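Local atomic coordinates of putative cytoplasmic protein (Salmonella enterica subsp. enterica serovar Typhimurium, PDB entry 4IQN), a protein that is of unknown function and belongs to the DUF5066 family, with a presumed cytoplasmic location. Residues Ile128-Val131 / Ala135-Ile138; Phe159-Ser164 / Ala205-Glu210. All coordinates share one frame; numbering follows the deposited sequence.

Contact 1: residues Ile128-Val131 / Ala135-Ile138; sequences IDHV and AIFI
The backbone N of Ile-128 donates to the carbonyl O of Ile-136 over 2.9 Å. The bond is nearly straight at the hydrogen, 170°, but the donor stands above the carbonyl plane. The side chains of Ile-128 and Ile-136 lie on the same sheet face and pack together, with CB of Ile-128 3.8 Å from CG2 of Ile-136. Ile-128 also reaches Ile-138, where the two CG1 atoms lie 3.8 Å apart and the side chains cross at a slant.

His-130 lies beyond the end of the strand pairing. Its CG is anti to the backbone N (chi1 -174°), which lays the imidazole over Ile-136. The CD1 methyl of Ile-136 sits over the ring centre, 3.8 Å from the centroid, in a CH-pi contact. CG1 of Ile-136 presses on the ring's near end, 3.4 Å from CG of His-130. ND1 of His-130 is hydrogen-bonded to the hydroxyl of Tyr-169. The bond probably helps fix the ring's rotation. Tyr-169, on helix 166-174, also touches Ile-128 and Ile-136 and so covers the face that carries them.

Strands 124-128 and 135-140 are neighbours in the antiparallel sheet. The arrangement is a beta hairpin, its two arms separating into the connecting loop.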
# COMPACT_ATOMS: atom_id res chain seq x y z
N ILE A 128 2.73 0.62 -2.37
CA ILE A 128 3.34 -0.70 -2.64
C ILE A 128 3.52 -0.82 -4.16
O ILE A 128 2.62 -0.46 -4.92
CB ILE A 128 2.43 -1.84 -2.15
CG1 ILE A 128 2.31 -1.82 -0.63
CG2 ILE A 128 2.90 -3.24 -2.65
CD1 ILE A 128 3.57 -2.16 0.14
N ASP A 129 4.68 -1.30 -4.59
CA ASP A 129 4.98 -1.42 -6.00
C ASP A 129 4.31 -2.70 -6.50
O ASP A 129 4.40 -3.73 -5.87
CB ASP A 129 6.47 -1.45 -6.21
CG ASP A 129 7.14 -0.18 -5.67
OD1 ASP A 129 6.95 0.89 -6.32
OD2 ASP A 129 7.80 -0.25 -4.60
N HIS A 130 3.60 -2.59 -7.61
CA HIS A 130 2.69 -3.63 -8.07
C HIS A 130 3.18 -4.24 -9.37
O HIS A 130 4.08 -3.71 -10.02
CB HIS A 130 1.29 -3.03 -8.24
CG HIS A 130 0.23 -4.04 -8.56
ND1 HIS A 130 0.13 -5.24 -7.91
CD2 HIS A 130 -0.78 -4.01 -9.46
CE1 HIS A 130 -0.90 -5.92 -8.39
NE2 HIS A 130 -1.45 -5.19 -9.35
N VAL A 131 2.63 -5.40 -9.70
CA VAL A 131 3.07 -6.17 -10.85
C VAL A 131 2.26 -5.84 -12.10
O VAL A 131 2.61 -6.28 -13.19
CB VAL A 131 2.99 -7.67 -10.55
CG1 VAL A 131 3.93 -8.02 -9.40
CG2 VAL A 131 1.55 -8.11 -10.22
N ALA A 135 -2.61 0.72 -8.86
CA ALA A 135 -1.85 1.18 -7.68
C ALA A 135 -2.30 0.41 -6.46
O ALA A 135 -3.51 0.14 -6.29
CB ALA A 135 -2.05 2.71 -7.47
N ILE A 136 -1.36 0.08 -5.56
CA ILE A 136 -1.64 -0.68 -4.38
C ILE A 136 -1.11 0.17 -3.21
O ILE A 136 -0.01 0.75 -3.32
CB ILE A 136 -0.83 -2.00 -4.36
CG1 ILE A 136 -1.01 -2.86 -5.62
CG2 ILE A 136 -1.09 -2.81 -3.11
CD1 ILE A 136 -2.41 -3.32 -5.82
N PHE A 137 -1.88 0.23 -2.11
CA PHE A 137 -1.48 1.03 -0.94
C PHE A 137 -1.79 0.25 0.32
O PHE A 137 -2.75 -0.50 0.40
CB PHE A 137 -2.25 2.35 -0.84
CG PHE A 137 -2.34 3.14 -2.09
CD1 PHE A 137 -1.40 4.11 -2.40
CD2 PHE A 137 -3.39 2.95 -2.97
CE1 PHE A 137 -1.48 4.84 -3.57
CE2 PHE A 137 -3.49 3.69 -4.11
CZ PHE A 137 -2.54 4.63 -4.43
N ILE A 138 -0.96 0.43 1.33
CA ILE A 138 -1.31 0.06 2.64
C ILE A 138 -2.10 1.24 3.20
O ILE A 138 -1.64 2.40 3.14
CB ILE A 138 -0.08 -0.27 3.51
CG1 ILE A 138 0.87 -1.26 2.82
CG2 ILE A 138 -0.52 -0.87 4.82
CD1 ILE A 138 2.11 -1.55 3.66

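Contact 2: residues Phe159-Ser164 / Ala205-Glu210; sequences FWLAES and ALLDLE
Phe-159 holds its CG anti to the backbone N (chi1 -178°), and this sets the ring beside Glu-210. The Glu-210 chain is bent at chi2 (-74°), and its carboxylate lies over one face of the ring. The two flat groups are stacked, with their planes 18° apart. CD of Glu-210 lies 3.9 Å above the ring plane, offset toward the rim. The aliphatic part of the glutamate follows the same face. CG of Glu-210 is 3.7 Å from CE1 of Phe-159. CB of Glu-210 makes an off-centre CH-pi contact, 4.2 Å from the ring centroid.

Leu-207 comes to the same ring at its edge. Its CD2 lies near the ring plane, 4.1 Å from CE1 of Phe-159. The other methyl, CD1, meets CG of Leu-161 at 3.6 Å. The two leucine side chains cross at about a right angle. Leu-207 thus bridges two residues of strand 158-161, and Tyr-139 of strand 135-140 packs against both leucines.

The carboxylate is buried but well provided with partners. OE2 of Glu-210 is hydrogen-bonded to the hydroxyl of Tyr-139 and forms a salt bridge with NH2 of Arg-41, while OE1 is bonded to NE1 of Trp-116. These partners probably favour the charged form and hold the carboxylate flat against the phenyl ring.

A type I turn from Leu-207 to Glu-210 brings both residues to bear on the strand. Its closing bond runs from N of Glu-210 to O of Leu-207, 3.0 Å. The contact is helix-to-sheet packing: the C-terminal end of helix 190-207 and the turn beyond it meet the edge strand of a four-stranded antiparallel sheet.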
# COMPACT_ATOMS: atom_id res chain seq x y z
N PHE A 159 -11.09 3.89 -6.45
CA PHE A 159 -10.24 3.61 -5.28
C PHE A 159 -11.06 2.79 -4.31
O PHE A 159 -12.17 3.18 -4.00
CB PHE A 159 -9.83 4.95 -4.63
CG PHE A 159 -8.91 4.82 -3.44
CD1 PHE A 159 -9.38 4.32 -2.24
CD2 PHE A 159 -7.59 5.24 -3.52
CE1 PHE A 159 -8.54 4.20 -1.14
CE2 PHE A 159 -6.75 5.12 -2.44
CZ PHE A 159 -7.22 4.60 -1.25
N TRP A 160 -10.56 1.63 -3.86
CA TRP A 160 -11.32 0.75 -2.97
C TRP A 160 -10.46 -0.10 -2.04
O TRP A 160 -9.32 -0.38 -2.34
CB TRP A 160 -12.23 -0.20 -3.79
CG TRP A 160 -11.49 -1.23 -4.62
CD1 TRP A 160 -11.32 -2.56 -4.30
CD2 TRP A 160 -10.92 -1.06 -5.92
NE1 TRP A 160 -10.65 -3.19 -5.31
CE2 TRP A 160 -10.38 -2.31 -6.31
CE3 TRP A 160 -10.75 0.04 -6.78
CZ2 TRP A 160 -9.69 -2.49 -7.49
CZ3 TRP A 160 -10.09 -0.16 -7.99
CH2 TRP A 160 -9.58 -1.42 -8.33
N LEU A 161 -11.04 -0.50 -0.92
CA LEU A 161 -10.39 -1.46 -0.01
C LEU A 161 -10.48 -2.85 -0.62
O LEU A 161 -11.55 -3.29 -1.07
CB LEU A 161 -11.00 -1.48 1.35
CG LEU A 161 -10.42 -0.69 2.48
CD1 LEU A 161 -10.74 -1.50 3.72
CD2 LEU A 161 -8.95 -0.32 2.42
N ALA A 162 -9.36 -3.51 -0.63
CA ALA A 162 -9.21 -4.77 -1.32
C ALA A 162 -8.74 -5.90 -0.35
O ALA A 162 -9.52 -6.29 0.55
CB ALA A 162 -8.32 -4.55 -2.52
N GLU A 163 -7.52 -6.42 -0.50
CA GLU A 163 -7.01 -7.46 0.37
C GLU A 163 -7.03 -7.06 1.86
O GLU A 163 -6.96 -5.85 2.20
CB GLU A 163 -5.61 -7.87 -0.05
CG GLU A 163 -5.46 -8.61 -1.37
CD GLU A 163 -5.36 -7.74 -2.62
OE1 GLU A 163 -5.62 -6.52 -2.60
OE2 GLU A 163 -5.01 -8.31 -3.69
N SER A 164 -7.14 -8.08 2.70
CA SER A 164 -7.22 -7.93 4.15
C SER A 164 -5.92 -7.27 4.66
O SER A 164 -5.98 -6.51 5.61
CB SER A 164 -7.42 -9.25 4.86
OG SER A 164 -6.38 -10.19 4.61
N ALA A 205 -16.32 5.17 6.56
CA ALA A 205 -16.55 6.61 6.54
C ALA A 205 -15.36 7.33 5.93
O ALA A 205 -15.50 8.37 5.31
CB ALA A 205 -16.87 7.13 7.93
N LEU A 206 -14.18 6.73 6.06
CA LEU A 206 -12.99 7.26 5.45
C LEU A 206 -12.92 6.95 3.97
O LEU A 206 -12.54 7.81 3.18
CB LEU A 206 -11.75 6.75 6.18
CG LEU A 206 -11.68 7.09 7.67
CD1 LEU A 206 -10.40 6.49 8.25
CD2 LEU A 206 -11.69 8.60 7.87
N LEU A 207 -13.28 5.73 3.58
CA LEU A 207 -13.28 5.37 2.17
C LEU A 207 -14.23 6.24 1.38
O LEU A 207 -13.99 6.56 0.22
CB LEU A 207 -13.64 3.88 1.96
CG LEU A 207 -12.54 2.99 2.53
CD1 LEU A 207 -13.08 1.64 2.95
CD2 LEU A 207 -11.41 2.89 1.51
N ASP A 208 -15.31 6.62 2.04
CA ASP A 208 -16.30 7.46 1.42
C ASP A 208 -15.71 8.83 1.04
O ASP A 208 -16.22 9.49 0.16
CB ASP A 208 -17.50 7.60 2.36
CG ASP A 208 -18.66 8.32 1.73
OD1 ASP A 208 -19.24 7.81 0.75
OD2 ASP A 208 -18.99 9.37 2.25
N LEU A 209 -14.62 9.23 1.70
CA LEU A 209 -13.92 10.48 1.37
C LEU A 209 -12.92 10.38 0.20
O LEU A 209 -12.42 11.40 -0.29
CB LEU A 209 -13.19 11.01 2.62
CG LEU A 209 -14.08 11.22 3.85
CD1 LEU A 209 -13.27 11.47 5.12
CD2 LEU A 209 -15.08 12.33 3.61
N GLU A 210 -12.58 9.16 -0.23
CA GLU A 210 -11.56 8.97 -1.28
C GLU A 210 -12.15 9.21 -2.67
O GLU A 210 -12.77 8.30 -3.27
CB GLU A 210 -10.99 7.54 -1.22
CG GLU A 210 -10.37 7.17 0.13
CD GLU A 210 -9.01 7.81 0.40
OE1 GLU A 210 -8.52 8.63 -0.43
OE2 GLU A 210 -8.44 7.44 1.48

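How the contacts relate
Both contacts belong to the same antiparallel sheet, whose order is 124-128, 135-140, 151-155, 158-161. Contact 1 joins the first two strands at their hairpin. Contact 2 packs a helix end and turn on the last strand, at the other edge. Their centres are about 14 Å apart. They touch through Phe-137, whose CE2 lies 3.9 Å from CE2 of Phe-159 across the intervening strand 151-155. Phe-137 is on the sheet face opposite Ile-136 and Ile-138, so the packing of the two contacts lies on different faces. Tyr-139, on the Phe-137 face, supports Glu-210 and the leucines of contact 2. Contact 1 is more deeply buried. Along the chain, contact 1 closes before contact 2 opens.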